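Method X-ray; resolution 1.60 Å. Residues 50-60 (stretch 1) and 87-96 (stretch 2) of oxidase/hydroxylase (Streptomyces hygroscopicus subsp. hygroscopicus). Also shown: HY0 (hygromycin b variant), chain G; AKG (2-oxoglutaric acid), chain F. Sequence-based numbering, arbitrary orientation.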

ATOM      1  N   PRO A  50      -7.968  23.565  30.051  1.00 30.72           N
ATOM      2  CA  PRO A  50      -8.205  24.907  30.593  1.00 26.59           C
ATOM      3  C   PRO A  50      -8.834  25.865  29.578  1.00 21.53           C
ATOM      4  O   PRO A  50      -8.468  25.861  28.394  1.00 25.10           O
ATOM      5  CB  PRO A  50      -6.802  25.377  30.989  1.00 29.86           C
ATOM      6  CG  PRO A  50      -6.025  24.119  31.201  1.00 31.32           C
ATOM      7  CD  PRO A  50      -6.563  23.149  30.189  1.00 27.10           C
ATOM      8  N   ARG A  51      -9.790  26.660  30.053  1.00 21.12           N
ATOM      9  CA  ARG A  51     -10.417  27.725  29.269  1.00 23.79           C
ATOM     10  C   ARG A  51     -11.157  27.171  28.051  1.00 22.49           C
ATOM     11  O   ARG A  51     -11.260  27.828  27.009  1.00 20.51           O
ATOM     12  CB  ARG A  51      -9.367  28.758  28.853  1.00 26.04           C
ATOM     13  CG  ARG A  51      -8.560  29.279  30.034  1.00 31.17           C
ATOM     14  CD  ARG A  51      -9.365  30.282  30.827  1.00 34.42           C
ATOM     15  NE  ARG A  51      -9.566  31.492  30.039  1.00 37.65           N
ATOM     16  CZ  ARG A  51     -10.322  32.519  30.412  1.00 40.04           C
ATOM     17  NH1 ARG A  51     -10.969  32.484  31.574  1.00 43.23           N
ATOM     18  NH2 ARG A  51     -10.437  33.575  29.615  1.00 35.20           N
ATOM     19  N   THR A  52     -11.670  25.954  28.219  1.00 21.78           N
ATOM     20  CA  THR A  52     -12.397  25.224  27.184  1.00 24.39           C
ATOM     21  C   THR A  52     -13.688  24.654  27.778  1.00 21.99           C
ATOM     22  O   THR A  52     -13.674  24.058  28.864  1.00 23.53           O
ATOM     23  CB  THR A  52     -11.542  24.064  26.596  1.00 23.39           C
ATOM     24  OG1 THR A  52     -10.264  24.555  26.175  1.00 23.43           O
ATOM     25  CG2 THR A  52     -12.230  23.409  25.405  1.00 20.56           C
ATOM     26  N   ARG A  53     -14.801  24.858  27.079  1.00 19.86           N
ATOM     27  CA  ARG A  53     -16.064  24.212  27.425  1.00 16.78           C
ATOM     28  C   ARG A  53     -16.501  23.341  26.265  1.00 17.01           C
ATOM     29  O   ARG A  53     -16.358  23.742  25.107  1.00 17.31           O
ATOM     30  CB  ARG A  53     -17.155  25.237  27.733  1.00 20.49           C
ATOM     31  CG  ARG A  53     -16.848  26.146  28.901  1.00 21.27           C
ATOM     32  CD  ARG A  53     -16.757  25.357  30.198  1.00 19.63           C
ATOM     33  NE  ARG A  53     -18.026  24.749  30.588  1.00 20.98           N
ATOM     34  CZ  ARG A  53     -18.193  24.078  31.725  1.00 25.91           C
ATOM     35  NH1 ARG A  53     -17.173  23.956  32.567  1.00 28.14           N
ATOM     36  NH2 ARG A  53     -19.366  23.536  32.024  1.00 26.81           N
ATOM     37  N   ARG A  54     -17.047  22.169  26.565  1.00 17.78           N
ATOM     38  CA  ARG A  54     -17.477  21.238  25.524  1.00 14.75           C
ATOM     39  C   ARG A  54     -18.991  20.995  25.570  1.00 19.60           C
ATOM     40  O   ARG A  54     -19.563  20.768  26.637  1.00 19.41           O
ATOM     41  CB  ARG A  54     -16.723  19.913  25.654  1.00 17.20           C
ATOM     42  CG  ARG A  54     -16.956  18.920  24.519  1.00 18.03           C
ATOM     43  CD  ARG A  54     -15.985  17.757  24.637  1.00 21.37           C
ATOM     44  NE  ARG A  54     -16.380  16.617  23.816  1.00 20.62           N
ATOM     45  CZ  ARG A  54     -15.596  16.052  22.907  1.00 17.04           C
ATOM     46  NH1 ARG A  54     -14.373  16.512  22.712  1.00 16.63           N
ATOM     47  NH2 ARG A  54     -16.032  15.016  22.206  1.00 14.13           N
ATOM     48  N   TYR A  55     -19.635  21.066  24.408  1.00 15.82           N
ATOM     49  CA  TYR A  55     -21.033  20.650  24.272  1.00 14.68           C
ATOM     50  C   TYR A  55     -20.999  19.186  23.853  1.00 17.72           C
ATOM     51  O   TYR A  55     -20.668  18.882  22.717  1.00 17.44           O
ATOM     52  CB  TYR A  55     -21.778  21.498  23.234  1.00 15.90           C
ATOM     53  CG  TYR A  55     -21.796  22.992  23.509  1.00 17.57           C
ATOM     54  CD1 TYR A  55     -22.900  23.591  24.110  1.00 19.01           C
ATOM     55  CD2 TYR A  55     -20.723  23.802  23.148  1.00 18.09           C
ATOM     56  CE1 TYR A  55     -22.928  24.953  24.359  1.00 19.73           C
ATOM     57  CE2 TYR A  55     -20.739  25.170  23.399  1.00 18.25           C
ATOM     58  CZ  TYR A  55     -21.850  25.737  24.002  1.00 17.44           C
ATOM     59  OH  TYR A  55     -21.874  27.095  24.254  1.00 19.87           O
ATOM     60  N   PRO A  56     -21.314  18.271  24.775  1.00 17.26           N
ATOM     61  CA  PRO A  56     -20.902  16.886  24.524  1.00 18.33           C
ATOM     62  C   PRO A  56     -21.634  16.113  23.424  1.00 23.00           C
ATOM     63  O   PRO A  56     -21.009  15.260  22.782  1.00 21.00           O
ATOM     64  CB  PRO A  56     -21.138  16.210  25.879  1.00 21.77           C
ATOM     65  CG  PRO A  56     -22.166  17.019  26.532  1.00 22.24           C
ATOM     66  CD  PRO A  56     -21.918  18.435  26.108  1.00 17.86           C
ATOM     67  N   ASP A  57     -22.919  16.369  23.214  1.00 21.20           N
ATOM     68  CA  ASP A  57     -23.671  15.570  22.242  1.00 18.59           C
ATOM     69  C   ASP A  57     -24.730  16.441  21.596  1.00 20.13           C
ATOM     70  O   ASP A  57     -25.889  16.430  21.995  1.00 20.36           O
ATOM     71  CB  ASP A  57     -24.301  14.340  22.919  1.00 20.49           C
ATOM     72  CG  ASP A  57     -24.893  13.351  21.925  1.00 20.38           C
ATOM     73  OD1 ASP A  57     -25.083  13.711  20.745  1.00 25.60           O
ATOM     74  OD2 ASP A  57     -25.191  12.201  22.334  1.00 26.26           O
ATOM     75  N   LEU A  58     -24.325  17.217  20.600  1.00 15.89           N
ATOM     76  CA  LEU A  58     -25.228  18.201  20.026  1.00 16.22           C
ATOM     77  C   LEU A  58     -26.444  17.602  19.310  1.00 16.31           C
ATOM     78  O   LEU A  58     -27.530  18.158  19.421  1.00 19.58           O
ATOM     79  CB  LEU A  58     -24.457  19.123  19.075  1.00 15.98           C
ATOM     80  CG  LEU A  58     -23.574  20.143  19.792  1.00 15.68           C
ATOM     81  CD1 LEU A  58     -22.785  20.936  18.777  1.00 17.21           C
ATOM     82  CD2 LEU A  58     -24.394  21.073  20.638  1.00 16.37           C
ATOM     83  N   PRO A  59     -26.282  16.489  18.569  1.00 17.34           N
ATOM     84  CA  PRO A  59     -27.498  16.026  17.891  1.00 20.08           C
ATOM     85  C   PRO A  59     -28.554  15.492  18.862  1.00 21.57           C
ATOM     86  O   PRO A  59     -29.738  15.558  18.548  1.00 21.29           O
ATOM     87  CB  PRO A  59     -26.983  14.917  16.965  1.00 19.15           C
ATOM     88  CG  PRO A  59     -25.557  15.273  16.725  1.00 22.31           C
ATOM     89  CD  PRO A  59     -25.080  15.824  18.033  1.00 17.63           C
ATOM     90  N   ALA A  60     -28.136  14.990  20.023  1.00 19.56           N
ATOM     91  CA  ALA A  60     -29.082  14.566  21.052  1.00 19.43           C
ATOM     92  C   ALA A  60     -29.678  15.768  21.774  1.00 20.32           C
ATOM     93  O   ALA A  60     -30.836  15.745  22.212  1.00 20.84           O
ATOM     94  CB  ALA A  60     -28.396  13.639  22.059  1.00 20.81           C
ATOM     95  N   ARG A  87     -22.219   6.182   8.951  1.00 12.80           N
ATOM     96  CA  ARG A  87     -22.836   6.339  10.257  1.00 10.46           C
ATOM     97  C   ARG A  87     -22.287   7.595  10.932  1.00 13.87           C
ATOM     98  O   ARG A  87     -21.112   7.920  10.792  1.00 11.46           O
ATOM     99  CB  ARG A  87     -22.581   5.095  11.106  1.00 13.10           C
ATOM    100  CG  ARG A  87     -23.245   5.112  12.456  1.00 15.79           C
ATOM    101  CD  ARG A  87     -22.807   3.920  13.300  1.00 15.06           C
ATOM    102  NE  ARG A  87     -23.626   3.872  14.501  1.00 14.29           N
ATOM    103  CZ  ARG A  87     -23.490   3.000  15.489  1.00 15.49           C
ATOM    104  NH1 ARG A  87     -22.537   2.078  15.453  1.00 17.28           N
ATOM    105  NH2 ARG A  87     -24.318   3.058  16.528  1.00 16.13           N
ATOM    106  N   LEU A  88     -23.145   8.320  11.635  1.00 10.42           N
ATOM    107  CA  LEU A  88     -22.725   9.448  12.458  1.00 10.25           C
ATOM    108  C   LEU A  88     -22.102   8.943  13.750  1.00  9.94           C
ATOM    109  O   LEU A  88     -22.761   8.234  14.518  1.00 13.32           O
ATOM    110  CB  LEU A  88     -23.926  10.356  12.746  1.00 11.49           C
ATOM    111  CG  LEU A  88     -23.666  11.514  13.710  1.00 13.52           C
ATOM    112  CD1 LEU A  88     -22.749  12.547  13.093  1.00 12.49           C
ATOM    113  CD2 LEU A  88     -24.990  12.157  14.121  1.00 16.50           C
ATOM    114  N   LEU A  89     -20.839   9.294  14.006  1.00  8.74           N
ATOM    115  CA  LEU A  89     -20.133   8.707  15.154  1.00 10.85           C
ATOM    116  C   LEU A  89     -20.104   9.625  16.373  1.00  9.75           C
ATOM    117  O   LEU A  89     -20.036   9.158  17.515  1.00 12.84           O
ATOM    118  CB  LEU A  89     -18.703   8.331  14.766  1.00 11.99           C
ATOM    119  CG  LEU A  89     -18.585   7.327  13.630  1.00 11.76           C
ATOM    120  CD1 LEU A  89     -17.104   7.112  13.383  1.00 13.85           C
ATOM    121  CD2 LEU A  89     -19.285   6.015  13.939  1.00 13.82           C
ATOM    122  N   GLU A  90     -20.180  10.926  16.131  1.00 11.99           N
ATOM    123  CA  GLU A  90     -20.191  11.909  17.217  1.00 11.48           C
ATOM    124  C   GLU A  90     -20.566  13.289  16.710  1.00 12.05           C
ATOM    125  O   GLU A  90     -20.453  13.576  15.524  1.00 12.83           O
ATOM    126  CB  GLU A  90     -18.834  11.978  17.915  1.00 14.36           C
ATOM    127  CG  GLU A  90     -17.691  12.243  16.965  1.00 15.20           C
ATOM    128  CD  GLU A  90     -16.360  12.394  17.681  1.00 16.90           C
ATOM    129  OE1 GLU A  90     -15.320  12.282  17.003  1.00 14.34           O
ATOM    130  OE2 GLU A  90     -16.348  12.630  18.908  1.00 14.72           O
ATOM    131  N   GLY A  91     -21.028  14.141  17.616  1.00 13.45           N
ATOM    132  CA  GLY A  91     -21.264  15.528  17.272  1.00 11.16           C
ATOM    133  C   GLY A  91     -21.128  16.345  18.531  1.00 13.98           C
ATOM    134  O   GLY A  91     -21.888  16.150  19.492  1.00 14.57           O
ATOM    135  N   TYR A  92     -20.153  17.248  18.548  1.00 12.87           N
ATOM    136  CA  TYR A  92     -19.900  18.038  19.746  1.00 13.07           C
ATOM    137  C   TYR A  92     -19.554  19.483  19.415  1.00 12.31           C
ATOM    138  O   TYR A  92     -19.326  19.835  18.258  1.00 13.21           O
ATOM    139  CB  TYR A  92     -18.778  17.408  20.580  1.00 15.57           C
ATOM    140  CG  TYR A  92     -17.442  17.323  19.878  1.00 14.56           C
ATOM    141  CD1 TYR A  92     -17.111  16.213  19.112  1.00 13.74           C
ATOM    142  CD2 TYR A  92     -16.509  18.338  20.011  1.00 13.86           C
ATOM    143  CE1 TYR A  92     -15.895  16.124  18.476  1.00 15.64           C
ATOM    144  CE2 TYR A  92     -15.292  18.260  19.376  1.00 16.15           C
ATOM    145  CZ  TYR A  92     -14.993  17.148  18.613  1.00 15.51           C
ATOM    146  OH  TYR A  92     -13.772  17.077  17.989  1.00 21.06           O
ATOM    147  N   GLY A  93     -19.533  20.318  20.445  1.00 14.65           N
ATOM    148  CA  GLY A  93     -19.183  21.711  20.271  1.00 15.84           C
ATOM    149  C   GLY A  93     -18.045  22.076  21.193  1.00 13.74           C
ATOM    150  O   GLY A  93     -17.877  21.458  22.231  1.00 14.86           O
ATOM    151  N   LEU A  94     -17.250  23.061  20.793  1.00 14.05           N
ATOM    152  CA  LEU A  94     -16.142  23.548  21.611  1.00 13.47           C
ATOM    153  C   LEU A  94     -16.163  25.065  21.662  1.00 13.02           C
ATOM    154  O   LEU A  94     -16.130  25.737  20.624  1.00 16.00           O
ATOM    155  CB  LEU A  94     -14.800  23.062  21.069  1.00 13.70           C
ATOM    156  CG  LEU A  94     -14.518  21.559  21.150  1.00 17.04           C
ATOM    157  CD1 LEU A  94     -13.248  21.250  20.366  1.00 15.50           C
ATOM    158  CD2 LEU A  94     -14.389  21.110  22.608  1.00 20.17           C
ATOM    159  N   ARG A  95     -16.212  25.593  22.882  1.00 16.20           N
ATOM    160  CA  ARG A  95     -16.149  27.025  23.108  1.00 16.51           C
ATOM    161  C   ARG A  95     -14.892  27.347  23.904  1.00 16.25           C
ATOM    162  O   ARG A  95     -14.716  26.826  24.998  1.00 15.63           O
ATOM    163  CB  ARG A  95     -17.383  27.512  23.863  1.00 15.95           C
ATOM    164  CG  ARG A  95     -17.385  29.008  24.098  1.00 16.87           C
ATOM    165  CD  ARG A  95     -18.596  29.441  24.896  1.00 17.43           C
ATOM    166  NE  ARG A  95     -19.831  29.107  24.188  1.00 20.72           N
ATOM    167  CZ  ARG A  95     -20.373  29.885  23.256  1.00 20.45           C
ATOM    168  NH1 ARG A  95     -19.792  31.035  22.937  1.00 20.59           N
ATOM    169  NH2 ARG A  95     -21.484  29.516  22.639  1.00 19.71           N
ATOM    170  N   ARG A  96     -14.028  28.197  23.361  1.00 15.04           N
ATOM    171  CA  ARG A  96     -12.753  28.502  24.009  1.00 14.98           C
ATOM    172  C   ARG A  96     -12.536  29.990  24.228  1.00 18.85           C
ATOM    173  O   ARG A  96     -12.963  30.818  23.425  1.00 18.88           O
ATOM    174  CB  ARG A  96     -11.589  27.954  23.181  1.00 18.56           C
ATOM    175  CG  ARG A  96     -11.378  26.464  23.338  1.00 16.49           C
ATOM    176  CD  ARG A  96     -10.397  25.958  22.309  1.00 15.96           C
ATOM    177  NE  ARG A  96      -9.166  26.736  22.299  1.00 16.41           N
ATOM    178  CZ  ARG A  96      -8.207  26.600  21.381  1.00 18.01           C
ATOM    179  NH1 ARG A  96      -8.344  25.711  20.408  1.00 20.37           N
ATOM    180  NH2 ARG A  96      -7.115  27.350  21.425  1.00 18.51           N
TER
HETATM  181  C1  HY0 G 303      -6.807  10.666  24.371  1.00 19.29           C
HETATM  182  C2  HY0 G 303      -5.893  10.249  25.501  1.00 21.21           C
HETATM  183  C3  HY0 G 303      -6.633  10.355  26.826  1.00 21.90           C
HETATM  184  C4  HY0 G 303      -7.120  11.786  27.048  1.00 24.65           C
HETATM  185  C5  HY0 G 303      -7.958  12.283  25.867  1.00 22.12           C
HETATM  186  C6  HY0 G 303      -7.268  12.092  24.551  1.00 19.44           C
HETATM  187  N7  HY0 G 303      -5.495   8.910  25.282  1.00 19.55           N
HETATM  188  O8  HY0 G 303      -6.070  10.586  23.173  1.00 19.05           O
HETATM  189  N9  HY0 G 303      -7.908  11.820  28.233  1.00 27.73           N
HETATM  190  C10 HY0 G 303      -7.014  11.866  29.386  1.00 29.89           C
HETATM  191  O11 HY0 G 303      -8.188  13.664  26.046  1.00 19.22           O
HETATM  192  C12 HY0 G 303      -8.602  13.301  21.287  1.00 16.20           C
HETATM  193  C13 HY0 G 303      -7.707  13.261  22.496  1.00 17.41           C
HETATM  194  O14 HY0 G 303      -7.487  14.522  23.079  1.00 17.64           O
HETATM  195  C15 HY0 G 303      -6.894  15.393  22.157  1.00 16.56           C
HETATM  196  C16 HY0 G 303      -7.961  15.793  21.188  1.00 15.64           C
HETATM  197  C17 HY0 G 303      -8.421  14.480  20.432  1.00 14.52           C
HETATM  198  O18 HY0 G 303      -8.231  12.401  23.503  1.00 16.53           O
HETATM  199  C19 HY0 G 303      -6.364  16.614  22.905  1.00 17.62           C
HETATM  200  O20 HY0 G 303      -5.223  16.212  23.668  1.00 20.18           O
HETATM  201  O21 HY0 G 303      -9.035  16.352  21.847  1.00 15.57           O
HETATM  202  O22 HY0 G 303      -9.603  14.744  19.801  1.00 17.34           O
HETATM  203  C23 HY0 G 303     -10.530  13.732  20.239  1.00 14.62           C
HETATM  204  C24 HY0 G 303     -11.897  14.325  20.315  1.00 16.71           C
HETATM  205  C25 HY0 G 303     -12.940  13.226  20.448  1.00 16.13           C
HETATM  206  C26 HY0 G 303     -12.782  12.186  19.357  1.00 14.77           C
HETATM  207  C27 HY0 G 303     -11.398  11.639  19.429  1.00 12.89           C
HETATM  208  O28 HY0 G 303     -10.492  12.708  19.274  1.00 13.64           O
HETATM  209  O29 HY0 G 303     -10.057  13.231  21.562  1.00 15.82           O
HETATM  210  O30 HY0 G 303     -12.035  15.172  21.461  1.00 19.62           O
HETATM  211  O31 HY0 G 303     -14.219  13.818  20.432  1.00 16.64           O
HETATM  212  O32 HY0 G 303     -13.020  12.739  18.060  1.00 15.96           O
HETATM  213  C33 HY0 G 303     -11.150  10.625  18.297  1.00 13.90           C
HETATM  214  C34 HY0 G 303      -9.999   9.727  18.666  1.00 14.76           C
HETATM  215  O35 HY0 G 303     -10.373   8.773  19.639  1.00 16.38           O
HETATM  216  N36 HY0 G 303     -10.786  11.336  17.128  1.00 15.23           N
HETATM  217  C1  AKG F 302     -10.734  18.266  17.675  1.00 19.85           C
HETATM  218  O1  AKG F 302     -10.307  17.069  17.685  1.00 19.42           O
HETATM  219  O2  AKG F 302     -11.783  18.584  18.312  1.00 19.76           O
HETATM  220  C2  AKG F 302      -9.991  19.316  16.894  1.00 19.31           C
HETATM  221  O5  AKG F 302      -9.060  18.944  16.203  1.00 17.46           O
HETATM  222  C3  AKG F 302     -10.384  20.778  17.019  1.00 17.11           C
HETATM  223  C4  AKG F 302      -9.937  21.629  15.853  1.00 18.53           C
HETATM  224  C5  AKG F 302     -10.118  23.101  16.190  1.00 17.82           C
HETATM  225  O3  AKG F 302      -9.933  23.977  15.299  1.00 19.47           O
HETATM  226  O4  AKG F 302     -10.455  23.434  17.358  1.00 19.23           O
HETATM  227  O   HOH W   1     -18.036  13.143  21.166  1.00 22.33           O
HETATM  228  O   HOH W   2     -20.774  13.398  20.696  1.00 21.52           O

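Strand 52-55 runs antiparallel to strand 87-96: their axes approach to 4.4 Å and their N-to-C directions differ by 157°. The register is fixed by two hydrogen-bonded pairs. Arg53 N donates to Arg95 O and Arg95 N to Arg53 O, both at 2.9 Å and nearly linear (172° and 176°); Tyr55 N donates to Gly93 O at 2.8 Å, and Gly93 N to Tyr55 O at 2.9 Å. Past the strand, Leu58 N still reaches Gly91 O at 2.9 Å, so the start of the helix stays tied to the same neighbour. Asp57 caps that helix, chi1 t placing OD1 3.4 Å from Ala60 N in a weak bond.

Alternation sorts the side chains. Thr52, Arg54, Leu94 and Arg96 share one face; Arg53, Tyr55 and Arg95 share the other, where Gly93 contributes no side chain. The absence matters: an ideal CB on Gly93 would lie 2.9 Å from Tyr55 CD2, a clash. The Tyr55 ring, with chi1 m (-58°) and chi2 -98°, occupies that room and brings its hydroxyl to Arg95. Arg95 is extended through chi1 and chi2 (both t), then turns at chi3 (m, -60°) and chi4 (-85°), so that both NE and NH2 donate to Tyr55 OH at 2.9 Å. The hydroxyl lies near the guanidinium plane, as expected for an acceptor shared by two N-H groups. Arg53, m at chi1 through chi3, instead leads its end away, although its CB remains 4.5 Å from Arg95 CB.

On the Thr52 face, Arg54 is t through chi1, chi2 and chi3. This extended chain passes Leu94, with Arg54 CG 3.9 Å from Leu94 CD2, and delivers its guanidinium flat onto Tyr92: the centres are 3.9 Å apart, the planes differ by 12°, and CZ sits 17° off the ring normal, a cation-pi geometry. Stacking leaves the guanidinium edge free for polar partners. Arg54 NH1 donates to HY0 O30 at 3.0 Å and Arg54 NH2 to HY0 O31 at 2.8 Å. Glu90 OE2 is 4.1 Å from Arg54 NH2, beyond a salt bridge, but water 1 links them, accepting a weak bond from Arg54 NH2 and donating to Glu90 OE2, each at 2.9 Å, and Glu90 OE2 also accepts from HY0 O31 at 2.9 Å. Tyr92, chi1 p (62°), directs its hydroxyl to AKG, with OH donating to AKG O2 at 2.5 Å.

Near the helix, Pro59 CG meets Leu88 CD2 at 4.1 Å, an apolar contact. Gly91 permits the close fit here, since an ideal CB would stand 2.8 Å from Pro59 CD.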